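Local coordinates for replication protein B (Plasmid RSF1010, PDB 3H20) that acts as a primase in leading-strand replication of its plasmid, building primers from nucleotides on single-stranded DNA with release of diphosphate, at residues A[74-79]-A[85-90]; A[120-125]-A[184-189]; A[128-133]-A[180-185]. One frame throughout, in Å; residues are numbered along the deposited sequence.

Contact 1. Residues A[74-79]-A[85-90]; sequences VLVDDL and DDMKAE
Met87 reaches across to Leu79, and the sulfur does most of the touching: SD lies 3.7 Å from CD1 of Leu79 and 4.2 Å from CD2 of the same residue. Leu79 holds CG beside its backbone N (chi1 -64°), which sets the fork toward Met87; both branches thus face one sulfur, with the two side chains crossing at about a right angle. The methionine runs straight out from its helix as far as SD and then bends at chi3 (67°), which carries the terminal methyl off the line of the chain and toward Val76, whose CG2 is 4.4 Å from CE. No hydrogen bond joins the segments; the contact is apolar and its three residues are buried. In the fold, the strand carrying Val76 and Leu79 lies at the margin of a four-stranded antiparallel sheet, pairing with strand 104-110, and breaks at a G1 beta bulge in which Asp78, with a positive phi of 66°, and Leu79 both face Tyr105. Helix 81-89 follows almost at once and turns back, laying Met87 against this strand. The methionine also touches Val109 of the neighbouring strand and Tyr131.

Contact 2. Residues A[120-125]-A[184-189]; sequences RGQIAR and QQAGQQ. With SO4 (sulfate ion), chain D.
Gln122 meets Gln189 through their amides, NE2 of Gln122 donating to OE1 of Gln189 at 3.0 Å with an N-H...O angle of 157°. The acceptor lies close to the plane of the Gln122 amide, whereas the donor stands well above the carbonyl plane of Gln189; the two amide planes are 72° apart. CG of Gln122 lies opposite the backbone N (chi1 -176°), which puts it 4.0 Å from Ala186 CB, and a bend at chi2 then swings the amide to Gln189. Ile123 approaches the same methyl group, its CG1 being 4.0 Å from Ala186 CB, so the alanine is touched by two successive residues of 120-125. Arg125 comes last: NH2 donates to Gln122 OE1 at 2.8 Å, and with NE2 already engaged both polar atoms of that amide have partners, which should restrict its rotation. The guanidinium folds back over its own helix, one face lying over Gly121 O. At its edge NH1 makes a weak 3.3 Å hydrogen bond to O2 of a sulfate, probably from the crystallisation liquor, which Ser140 OG also binds. The axes of the helical segments 120-125 and 184-189 approach to 9.4 Å and run nearly perpendicular: a crossed helix pair, in which helix 179-206 lies across helix 117-130, itself packed on Val74 of strand 73-79.

Contact 3. Residues A[128-133]-A[180-185]; sequences ASEYDA and PALVQQ
Glu130 leaves its helix with CG beside the backbone N (chi1 -84°) and continues extended, which carries the carboxylate out toward helix 179-206. There Leu182 and Gln185 meet it, the glutamine also stretched, with chi1 at 177° and its next torsion likewise straight. Glu130 occupies the last turn of helix 117-130, which a Schellman motif closes. The evidence is the pair of backbone bonds that wrap the terminus, Ala133 N to Ala128 O at 2.8 Å and a weak one from Asp132 N to Ser129 O at 3.4 Å, together with the positive phi of Asp132 (45°) at the C-prime position. The approach across the segments is sparse. OE2 of Glu130 is 4.2 Å from Leu182 CD2, and 4.2 Å also separates that OE2 from Gln185 OE1; no hydrogen bond links the two segments, and two acceptor oxygens facing each other at this distance give no direct attraction. The polar partner of OE2 is Arg92, whose NH2 forms a salt bridge with it and whose positive charge probably favours the ionised form of Glu130 and offsets the nearness of the glutamine oxygen. The same arginine touches the side chains of Leu182 and Tyr131, so it bridges the helix end and helix 179-206. Leu182 is buried, while Glu130 and Gln185 keep some exposure. Tyr131, the first residue to depart from helical backbone angles, is buried as well, and its OH is hydrogen-bonded to Glu90. The tyrosine ring has Glu130 CB over one face, 3.6 Å above the ring plane and displaced toward the rim.

How the contacts relate
Contact 1 closes before the other two open along the chain. Contacts 2 and 3 both join helix 117-130 to helix 179-206, share Gln184 and Gln185, and have centres about 7 Å apart, making them neighbouring parts of a single helix crossing. Contact 1 has its centre about 10 Å from that of contact 3 and about 16 Å from that of contact 2. Val74 CG1 meets Ala124 CA at 3.5 Å; helix 117-130 thus touches strand 73-79 with one flank and helix 179-206 with another. In the loop after that helix, Tyr131 CE2 is 3.7 Å from Met87 CG, so elements far apart in sequence pack together within the N-terminal primase domain.

Contact 1. Residues A[74-79]-A[85-90]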
ATOM      1  N   VAL A  74      -4.755  17.534   0.974  1.00 33.51           N
ATOM      2  CA  VAL A  74      -3.959  16.448   1.578  1.00 33.59           C
ATOM      3  C   VAL A  74      -4.021  16.536   3.105  1.00 33.16           C
ATOM      4  O   VAL A  74      -3.667  17.570   3.678  1.00 33.29           O
ATOM      5  CB  VAL A  74      -2.481  16.511   1.084  1.00 33.36           C
ATOM      6  CG1 VAL A  74      -1.613  15.475   1.799  1.00 33.54           C
ATOM      7  CG2 VAL A  74      -2.430  16.269  -0.427  1.00 32.92           C
ATOM      8  N   LEU A  75      -4.461  15.456   3.754  1.00 32.92           N
ATOM      9  CA  LEU A  75      -4.544  15.389   5.228  1.00 32.37           C
ATOM     10  C   LEU A  75      -3.200  15.082   5.897  1.00 32.09           C
ATOM     11  O   LEU A  75      -2.508  14.128   5.509  1.00 31.30           O
ATOM     12  CB  LEU A  75      -5.568  14.322   5.670  1.00 31.88           C
ATOM     13  CG  LEU A  75      -5.781  14.116   7.180  1.00 32.88           C
ATOM     14  CD1 LEU A  75      -6.443  15.334   7.812  1.00 31.83           C
ATOM     15  CD2 LEU A  75      -6.607  12.859   7.487  1.00 32.66           C
ATOM     16  N   VAL A  76      -2.870  15.873   6.926  1.00 31.84           N
ATOM     17  CA  VAL A  76      -1.714  15.635   7.805  1.00 32.09           C
ATOM     18  C   VAL A  76      -2.206  15.494   9.263  1.00 32.59           C
ATOM     19  O   VAL A  76      -2.804  16.422   9.818  1.00 31.90           O
ATOM     20  CB  VAL A  76      -0.670  16.787   7.702  1.00 32.17           C
ATOM     21  CG1 VAL A  76       0.648  16.373   8.348  1.00 31.69           C
ATOM     22  CG2 VAL A  76      -0.426  17.172   6.245  1.00 32.27           C
ATOM     23  N   ASP A  77      -1.943  14.333   9.868  1.00 32.93           N
ATOM     24  CA  ASP A  77      -2.575  13.908  11.125  1.00 34.45           C
ATOM     25  C   ASP A  77      -1.574  13.916  12.299  1.00 34.83           C
ATOM     26  O   ASP A  77      -0.372  13.748  12.084  1.00 34.93           O
ATOM     27  CB  ASP A  77      -3.125  12.485  10.920  1.00 34.98           C
ATOM     28  CG  ASP A  77      -4.160  12.081  11.960  1.00 36.86           C
ATOM     29  OD1 ASP A  77      -4.736  12.963  12.628  1.00 37.76           O
ATOM     30  OD2 ASP A  77      -4.388  10.859  12.108  1.00 39.28           O
ATOM     31  N   ASP A  78      -2.073  14.123  13.521  1.00 34.96           N
ATOM     32  CA  ASP A  78      -1.286  14.013  14.774  1.00 35.55           C
ATOM     33  C   ASP A  78      -0.182  15.082  14.896  1.00 34.44           C
ATOM     34  O   ASP A  78       0.968  14.770  15.192  1.00 34.70           O
ATOM     35  CB  ASP A  78      -0.723  12.580  14.957  1.00 36.48           C
ATOM     36  CG  ASP A  78      -0.398  12.229  16.420  1.00 40.34           C
ATOM     37  OD1 ASP A  78      -1.071  12.729  17.356  1.00 45.22           O
ATOM     38  OD2 ASP A  78       0.518  11.403  16.646  1.00 44.01           O
ATOM     39  N   LEU A  79      -0.557  16.346  14.691  1.00 33.25           N
ATOM     40  CA  LEU A  79       0.372  17.483  14.750  1.00 32.28           C
ATOM     41  C   LEU A  79       0.254  18.274  16.060  1.00 31.86           C
ATOM     42  O   LEU A  79      -0.833  18.393  16.618  1.00 31.37           O
ATOM     43  CB  LEU A  79       0.100  18.442  13.571  1.00 32.50           C
ATOM     44  CG  LEU A  79       0.338  17.925  12.142  1.00 32.04           C
ATOM     45  CD1 LEU A  79      -0.389  18.809  11.140  1.00 33.39           C
ATOM     46  CD2 LEU A  79       1.834  17.839  11.819  1.00 33.18           C
ATOM     47  N   ASP A  85       3.453  25.724  13.272  1.00 31.40           N
ATOM     48  CA  ASP A  85       4.351  26.883  13.134  1.00 31.56           C
ATOM     49  C   ASP A  85       5.418  26.638  12.065  1.00 31.89           C
ATOM     50  O   ASP A  85       5.690  27.506  11.223  1.00 31.71           O
ATOM     51  CB  ASP A  85       5.051  27.195  14.463  1.00 31.43           C
ATOM     52  CG  ASP A  85       4.103  27.690  15.553  1.00 32.70           C
ATOM     53  OD1 ASP A  85       3.085  28.324  15.248  1.00 33.28           O
ATOM     54  OD2 ASP A  85       4.410  27.465  16.744  1.00 34.05           O
ATOM     55  N   ASP A  86       6.042  25.461  12.114  1.00 31.66           N
ATOM     56  CA  ASP A  86       7.034  25.069  11.114  1.00 31.92           C
ATOM     57  C   ASP A  86       6.422  24.960   9.711  1.00 31.92           C
ATOM     58  O   ASP A  86       6.989  25.475   8.752  1.00 31.45           O
ATOM     59  CB  ASP A  86       7.723  23.758  11.519  1.00 31.97           C
ATOM     60  CG  ASP A  86       8.688  23.936  12.681  1.00 32.53           C
ATOM     61  OD1 ASP A  86       8.920  25.091  13.097  1.00 32.31           O
ATOM     62  OD2 ASP A  86       9.230  22.919  13.181  1.00 33.38           O
ATOM     63  N   MET A  87       5.268  24.297   9.605  1.00 32.25           N
ATOM     64  CA  MET A  87       4.561  24.137   8.317  1.00 32.87           C
ATOM     65  C   MET A  87       4.318  25.479   7.627  1.00 32.86           C
ATOM     66  O   MET A  87       4.650  25.653   6.444  1.00 34.21           O
ATOM     67  CB  MET A  87       3.235  23.376   8.508  1.00 32.36           C
ATOM     68  CG  MET A  87       3.408  21.883   8.906  1.00 32.80           C
ATOM     69  SD  MET A  87       1.814  21.033   9.131  1.00 35.23           S
ATOM     70  CE  MET A  87       1.198  21.030   7.442  1.00 33.63           C
ATOM     71  N   LYS A  88       3.749  26.428   8.364  1.00 32.77           N
ATOM     72  CA  LYS A  88       3.488  27.778   7.844  1.00 32.89           C
ATOM     73  C   LYS A  88       4.759  28.508   7.377  1.00 32.43           C
ATOM     74  O   LYS A  88       4.752  29.148   6.316  1.00 31.88           O
ATOM     75  CB  LYS A  88       2.742  28.621   8.880  1.00 32.77           C
ATOM     76  CG  LYS A  88       1.291  28.188   9.114  1.00 33.40           C
ATOM     77  CD  LYS A  88       0.657  29.018  10.243  1.00 34.87           C
ATOM     78  CE  LYS A  88      -0.753  28.544  10.553  1.00 36.56           C
ATOM     79  NZ  LYS A  88      -1.387  29.425  11.584  1.00 39.44           N
ATOM     80  N   ALA A  89       5.839  28.407   8.160  1.00 31.87           N
ATOM     81  CA  ALA A  89       7.089  29.117   7.868  1.00 31.94           C
ATOM     82  C   ALA A  89       7.868  28.495   6.703  1.00 31.69           C
ATOM     83  O   ALA A  89       8.854  29.067   6.221  1.00 31.61           O
ATOM     84  CB  ALA A  89       7.972  29.184   9.122  1.00 32.27           C
ATOM     85  N   GLU A  90       7.414  27.322   6.269  1.00 31.70           N
ATOM     86  CA  GLU A  90       8.022  26.563   5.178  1.00 31.84           C
ATOM     87  C   GLU A  90       7.124  26.484   3.931  1.00 31.71           C
ATOM     88  O   GLU A  90       7.416  25.741   2.987  1.00 31.47           O
ATOM     89  CB  GLU A  90       8.395  25.153   5.669  1.00 31.96           C
ATOM     90  CG  GLU A  90       9.522  25.179   6.729  1.00 32.10           C
ATOM     91  CD  GLU A  90       9.727  23.859   7.475  1.00 33.25           C
ATOM     92  OE1 GLU A  90       9.190  22.810   7.056  1.00 34.39           O
ATOM     93  OE2 GLU A  90      10.448  23.876   8.497  1.00 34.86           O
TER

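Contact 2. Residues A[120-125]-A[184-189]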
ATOM      1  N   ARG A 120      -1.428  12.905  -4.759  1.00 36.07           N
ATOM      2  CA  ARG A 120      -1.871  13.231  -3.398  1.00 35.37           C
ATOM      3  C   ARG A 120      -1.351  12.253  -2.340  1.00 34.95           C
ATOM      4  O   ARG A 120      -0.970  12.663  -1.245  1.00 34.54           O
ATOM      5  CB  ARG A 120      -3.391  13.330  -3.335  1.00 35.51           C
ATOM      6  CG  ARG A 120      -3.931  14.639  -3.935  1.00 37.42           C
ATOM      7  CD  ARG A 120      -5.412  14.827  -3.677  1.00 39.64           C
ATOM      8  NE  ARG A 120      -6.208  14.012  -4.587  1.00 44.67           N
ATOM      9  CZ  ARG A 120      -6.844  12.907  -4.229  1.00 45.16           C
ATOM     10  NH1 ARG A 120      -7.537  12.229  -5.125  1.00 46.75           N
ATOM     11  NH2 ARG A 120      -6.791  12.488  -2.975  1.00 46.68           N
ATOM     12  N   GLY A 121      -1.340  10.964  -2.675  1.00 34.77           N
ATOM     13  CA  GLY A 121      -0.861   9.937  -1.758  1.00 34.51           C
ATOM     14  C   GLY A 121       0.628  10.080  -1.507  1.00 34.16           C
ATOM     15  O   GLY A 121       1.090   9.931  -0.377  1.00 34.03           O
ATOM     16  N   GLN A 122       1.374  10.382  -2.569  1.00 33.78           N
ATOM     17  CA  GLN A 122       2.809  10.631  -2.464  1.00 33.51           C
ATOM     18  C   GLN A 122       3.083  11.845  -1.588  1.00 32.93           C
ATOM     19  O   GLN A 122       3.976  11.805  -0.739  1.00 32.25           O
ATOM     20  CB  GLN A 122       3.432  10.805  -3.854  1.00 34.21           C
ATOM     21  CG  GLN A 122       4.953  10.985  -3.868  1.00 35.51           C
ATOM     22  CD  GLN A 122       5.732   9.685  -3.671  1.00 38.51           C
ATOM     23  OE1 GLN A 122       5.211   8.586  -3.886  1.00 40.28           O
ATOM     24  NE2 GLN A 122       6.990   9.810  -3.271  1.00 38.30           N
ATOM     25  N   ILE A 123       2.313  12.918  -1.791  1.00 32.27           N
ATOM     26  CA  ILE A 123       2.486  14.138  -0.998  1.00 32.28           C
ATOM     27  C   ILE A 123       2.098  13.900   0.464  1.00 32.53           C
ATOM     28  O   ILE A 123       2.787  14.363   1.366  1.00 32.60           O
ATOM     29  CB  ILE A 123       1.730  15.364  -1.614  1.00 31.81           C
ATOM     30  CG1 ILE A 123       2.344  15.722  -2.978  1.00 31.81           C
ATOM     31  CG2 ILE A 123       1.812  16.579  -0.692  1.00 31.18           C
ATOM     32  CD1 ILE A 123       1.464  16.628  -3.841  1.00 32.51           C
ATOM     33  N   ALA A 124       1.011  13.155   0.688  1.00 32.75           N
ATOM     34  CA  ALA A 124       0.603  12.793   2.050  1.00 32.95           C
ATOM     35  C   ALA A 124       1.724  12.092   2.832  1.00 33.21           C
ATOM     36  O   ALA A 124       1.980  12.428   3.993  1.00 32.55           O
ATOM     37  CB  ALA A 124      -0.665  11.940   2.021  1.00 33.50           C
ATOM     38  N   ARG A 125       2.385  11.127   2.193  1.00 33.46           N
ATOM     39  CA  ARG A 125       3.523  10.440   2.799  1.00 34.06           C
ATOM     40  C   ARG A 125       4.712  11.385   3.017  1.00 34.26           C
ATOM     41  O   ARG A 125       5.398  11.308   4.040  1.00 33.91           O
ATOM     42  CB  ARG A 125       3.946   9.237   1.941  1.00 34.17           C
ATOM     43  CG  ARG A 125       2.909   8.113   1.902  1.00 34.25           C
ATOM     44  CD  ARG A 125       3.454   6.854   1.248  1.00 34.90           C
ATOM     45  NE  ARG A 125       3.806   7.043  -0.160  1.00 36.45           N
ATOM     46  CZ  ARG A 125       2.947   6.962  -1.174  1.00 37.28           C
ATOM     47  NH1 ARG A 125       1.660   6.697  -0.956  1.00 36.59           N
ATOM     48  NH2 ARG A 125       3.380   7.143  -2.416  1.00 38.01           N
ATOM     49  N   GLN A 184       5.406  19.298  -8.172  1.00 32.62           N
ATOM     50  CA  GLN A 184       6.614  19.070  -8.974  1.00 33.60           C
ATOM     51  C   GLN A 184       7.496  17.984  -8.350  1.00 33.72           C
ATOM     52  O   GLN A 184       7.982  17.100  -9.063  1.00 33.41           O
ATOM     53  CB  GLN A 184       7.445  20.342  -9.100  1.00 33.88           C
ATOM     54  CG  GLN A 184       6.890  21.403  -9.998  1.00 35.82           C
ATOM     55  CD  GLN A 184       7.698  22.694  -9.920  1.00 38.97           C
ATOM     56  OE1 GLN A 184       7.274  23.653  -9.278  1.00 41.32           O
ATOM     57  NE2 GLN A 184       8.864  22.724 -10.571  1.00 38.49           N
ATOM     58  N   GLN A 185       7.709  18.078  -7.033  1.00 33.64           N
ATOM     59  CA  GLN A 185       8.568  17.137  -6.281  1.00 34.13           C
ATOM     60  C   GLN A 185       8.043  15.704  -6.372  1.00 34.15           C
ATOM     61  O   GLN A 185       8.810  14.762  -6.609  1.00 34.30           O
ATOM     62  CB  GLN A 185       8.671  17.568  -4.806  1.00 34.12           C
ATOM     63  CG  GLN A 185       9.487  16.633  -3.912  1.00 33.52           C
ATOM     64  CD  GLN A 185       9.540  17.105  -2.467  1.00 33.82           C
ATOM     65  OE1 GLN A 185       8.511  17.359  -1.847  1.00 32.77           O
ATOM     66  NE2 GLN A 185      10.746  17.227  -1.929  1.00 32.27           N
ATOM     67  N   ALA A 186       6.736  15.547  -6.171  1.00 33.54           N
ATOM     68  CA  ALA A 186       6.079  14.248  -6.278  1.00 33.43           C
ATOM     69  C   ALA A 186       6.287  13.638  -7.661  1.00 33.52           C
ATOM     70  O   ALA A 186       6.566  12.441  -7.781  1.00 33.24           O
ATOM     71  CB  ALA A 186       4.585  14.372  -5.959  1.00 33.07           C
ATOM     72  N   GLY A 187       6.160  14.468  -8.696  1.00 33.50           N
ATOM     73  CA  GLY A 187       6.336  14.017 -10.075  1.00 33.70           C
ATOM     74  C   GLY A 187       7.764  13.556 -10.332  1.00 33.88           C
ATOM     75  O   GLY A 187       7.979  12.530 -10.981  1.00 33.03           O
ATOM     76  N   GLN A 188       8.729  14.308  -9.798  1.00 34.17           N
ATOM     77  CA  GLN A 188      10.158  13.969  -9.864  1.00 34.50           C
ATOM     78  C   GLN A 188      10.489  12.652  -9.156  1.00 34.37           C
ATOM     79  O   GLN A 188      11.264  11.833  -9.666  1.00 33.94           O
ATOM     80  CB  GLN A 188      11.004  15.111  -9.283  1.00 35.39           C
ATOM     81  CG  GLN A 188      11.049  16.348 -10.167  1.00 36.71           C
ATOM     82  CD  GLN A 188      11.827  16.113 -11.447  1.00 40.63           C
ATOM     83  OE1 GLN A 188      11.252  15.834 -12.500  1.00 43.04           O
ATOM     84  NE2 GLN A 188      13.143  16.208 -11.359  1.00 42.06           N
ATOM     85  N   GLN A 189       9.902  12.450  -7.980  1.00 33.91           N
ATOM     86  CA  GLN A 189      10.087  11.209  -7.220  1.00 33.93           C
ATOM     87  C   GLN A 189       9.502   9.988  -7.933  1.00 33.99           C
ATOM     88  O   GLN A 189      10.099   8.907  -7.918  1.00 33.48           O
ATOM     89  CB  GLN A 189       9.479  11.349  -5.820  1.00 33.87           C
ATOM     90  CG  GLN A 189      10.257  12.309  -4.925  1.00 34.01           C
ATOM     91  CD  GLN A 189       9.524  12.649  -3.644  1.00 35.18           C
ATOM     92  OE1 GLN A 189       8.307  12.514  -3.561  1.00 35.55           O
ATOM     93  NE2 GLN A 189      10.268  13.104  -2.637  1.00 35.42           N
TER
HETATM   94  S   SO4 D 326      -2.511   6.212  -1.898  1.00 53.81           S
HETATM   95  O1  SO4 D 326      -3.116   4.967  -1.418  1.00 53.59           O
HETATM   96  O2  SO4 D 326      -1.206   5.947  -2.513  1.00 53.69           O
HETATM   97  O3  SO4 D 326      -3.380   6.833  -2.892  1.00 53.58           O
HETATM   98  O4  SO4 D 326      -2.329   7.108  -0.767  1.00 52.25           O

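Contact 3. Residues A[128-133]-A[180-185]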
ATOM      1  N   ALA A 128       3.876  13.762   5.933  1.00 33.68           N
ATOM      2  CA  ALA A 128       3.923  13.009   7.185  1.00 34.20           C
ATOM      3  C   ALA A 128       5.375  12.790   7.616  1.00 34.73           C
ATOM      4  O   ALA A 128       5.706  12.886   8.801  1.00 34.60           O
ATOM      5  CB  ALA A 128       3.186  11.684   7.044  1.00 34.11           C
ATOM      6  N   SER A 129       6.237  12.507   6.640  1.00 35.15           N
ATOM      7  CA  SER A 129       7.666  12.378   6.884  1.00 35.98           C
ATOM      8  C   SER A 129       8.320  13.713   7.268  1.00 36.42           C
ATOM      9  O   SER A 129       9.103  13.761   8.228  1.00 36.87           O
ATOM     10  CB  SER A 129       8.369  11.767   5.665  1.00 35.97           C
ATOM     11  OG  SER A 129       9.739  11.586   5.935  1.00 37.04           O
ATOM     12  N   GLU A 130       8.001  14.780   6.529  1.00 36.80           N
ATOM     13  CA  GLU A 130       8.560  16.118   6.780  1.00 37.40           C
ATOM     14  C   GLU A 130       8.346  16.580   8.219  1.00 37.09           C
ATOM     15  O   GLU A 130       9.250  17.149   8.826  1.00 37.35           O
ATOM     16  CB  GLU A 130       7.981  17.167   5.809  1.00 37.21           C
ATOM     17  CG  GLU A 130       8.687  17.236   4.448  1.00 38.71           C
ATOM     18  CD  GLU A 130       8.091  18.279   3.482  1.00 38.97           C
ATOM     19  OE1 GLU A 130       7.272  19.123   3.910  1.00 38.34           O
ATOM     20  OE2 GLU A 130       8.453  18.244   2.276  1.00 42.44           O
ATOM     21  N   TYR A 131       7.154  16.321   8.756  1.00 36.54           N
ATOM     22  CA  TYR A 131       6.761  16.822  10.072  1.00 36.35           C
ATOM     23  C   TYR A 131       6.603  15.718  11.129  1.00 36.47           C
ATOM     24  O   TYR A 131       6.005  15.950  12.175  1.00 36.83           O
ATOM     25  CB  TYR A 131       5.516  17.741   9.939  1.00 35.74           C
ATOM     26  CG  TYR A 131       5.797  18.860   8.953  1.00 35.54           C
ATOM     27  CD1 TYR A 131       6.678  19.892   9.290  1.00 35.16           C
ATOM     28  CD2 TYR A 131       5.257  18.847   7.660  1.00 35.20           C
ATOM     29  CE1 TYR A 131       6.990  20.903   8.388  1.00 33.42           C
ATOM     30  CE2 TYR A 131       5.566  19.869   6.739  1.00 34.69           C
ATOM     31  CZ  TYR A 131       6.445  20.885   7.119  1.00 35.55           C
ATOM     32  OH  TYR A 131       6.788  21.892   6.244  1.00 34.74           O
ATOM     33  N   ASP A 132       7.169  14.538  10.851  1.00 36.78           N
ATOM     34  CA  ASP A 132       7.117  13.361  11.753  1.00 37.08           C
ATOM     35  C   ASP A 132       5.688  13.167  12.301  1.00 37.53           C
ATOM     36  O   ASP A 132       5.473  12.998  13.500  1.00 37.54           O
ATOM     37  CB  ASP A 132       8.178  13.480  12.874  1.00 36.84           C
ATOM     38  CG  ASP A 132       8.474  12.148  13.593  1.00 37.27           C
ATOM     39  OD1 ASP A 132       8.099  11.051  13.119  1.00 35.26           O
ATOM     40  OD2 ASP A 132       9.125  12.209  14.651  1.00 37.21           O
ATOM     41  N   ALA A 133       4.716  13.217  11.394  1.00 37.83           N
ATOM     42  CA  ALA A 133       3.319  13.000  11.724  1.00 38.90           C
ATOM     43  C   ALA A 133       2.970  11.504  11.636  1.00 39.72           C
ATOM     44  O   ALA A 133       3.861  10.666  11.470  1.00 39.52           O
ATOM     45  CB  ALA A 133       2.436  13.844  10.812  1.00 38.69           C
ATOM     46  N   PRO A 180       2.463  24.209  -5.740  1.00 31.73           N
ATOM     47  CA  PRO A 180       3.040  23.857  -7.042  1.00 31.01           C
ATOM     48  C   PRO A 180       4.373  23.099  -6.927  1.00 30.76           C
ATOM     49  O   PRO A 180       4.588  22.138  -7.665  1.00 29.80           O
ATOM     50  CB  PRO A 180       3.238  25.224  -7.709  1.00 30.81           C
ATOM     51  CG  PRO A 180       2.179  26.071  -7.102  1.00 31.65           C
ATOM     52  CD  PRO A 180       2.099  25.636  -5.677  1.00 31.45           C
ATOM     53  N   ALA A 181       5.234  23.514  -5.991  1.00 30.85           N
ATOM     54  CA  ALA A 181       6.534  22.855  -5.747  1.00 30.83           C
ATOM     55  C   ALA A 181       6.416  21.412  -5.226  1.00 31.38           C
ATOM     56  O   ALA A 181       7.210  20.540  -5.600  1.00 30.75           O
ATOM     57  CB  ALA A 181       7.403  23.711  -4.803  1.00 30.85           C
ATOM     58  N   LEU A 182       5.439  21.155  -4.355  1.00 31.56           N
ATOM     59  CA  LEU A 182       5.200  19.805  -3.855  1.00 31.87           C
ATOM     60  C   LEU A 182       4.663  18.862  -4.956  1.00 32.54           C
ATOM     61  O   LEU A 182       5.007  17.670  -4.977  1.00 33.22           O
ATOM     62  CB  LEU A 182       4.228  19.836  -2.675  1.00 32.02           C
ATOM     63  CG  LEU A 182       4.771  20.402  -1.360  1.00 31.72           C
ATOM     64  CD1 LEU A 182       3.587  20.854  -0.500  1.00 32.43           C
ATOM     65  CD2 LEU A 182       5.649  19.397  -0.626  1.00 30.92           C
ATOM     66  N   VAL A 183       3.823  19.396  -5.841  1.00 32.03           N
ATOM     67  CA  VAL A 183       3.338  18.667  -7.027  1.00 32.24           C
ATOM     68  C   VAL A 183       4.517  18.331  -7.966  1.00 32.51           C
ATOM     69  O   VAL A 183       4.620  17.204  -8.475  1.00 32.02           O
ATOM     70  CB  VAL A 183       2.237  19.462  -7.789  1.00 31.90           C
ATOM     71  CG1 VAL A 183       1.864  18.777  -9.119  1.00 31.72           C
ATOM     72  CG2 VAL A 183       0.972  19.615  -6.921  1.00 32.55           C
ATOM     73  N   GLN A 184       5.406  19.298  -8.172  1.00 32.62           N
ATOM     74  CA  GLN A 184       6.614  19.070  -8.974  1.00 33.60           C
ATOM     75  C   GLN A 184       7.496  17.984  -8.350  1.00 33.72           C
ATOM     76  O   GLN A 184       7.982  17.100  -9.063  1.00 33.41           O
ATOM     77  CB  GLN A 184       7.445  20.342  -9.100  1.00 33.88           C
ATOM     78  CG  GLN A 184       6.890  21.403  -9.998  1.00 35.82           C
ATOM     79  CD  GLN A 184       7.698  22.694  -9.920  1.00 38.97           C
ATOM     80  OE1 GLN A 184       7.274  23.653  -9.278  1.00 41.32           O
ATOM     81  NE2 GLN A 184       8.864  22.724 -10.571  1.00 38.49           N
ATOM     82  N   GLN A 185       7.709  18.078  -7.033  1.00 33.64           N
ATOM     83  CA  GLN A 185       8.568  17.137  -6.281  1.00 34.13           C
ATOM     84  C   GLN A 185       8.043  15.704  -6.372  1.00 34.15           C
ATOM     85  O   GLN A 185       8.810  14.762  -6.609  1.00 34.30           O
ATOM     86  CB  GLN A 185       8.671  17.568  -4.806  1.00 34.12           C
ATOM     87  CG  GLN A 185       9.487  16.633  -3.912  1.00 33.52           C
ATOM     88  CD  GLN A 185       9.540  17.105  -2.467  1.00 33.82           C
ATOM     89  OE1 GLN A 185       8.511  17.359  -1.847  1.00 32.77           O
ATOM     90  NE2 GLN A 185      10.746  17.227  -1.929  1.00 32.27           N
TER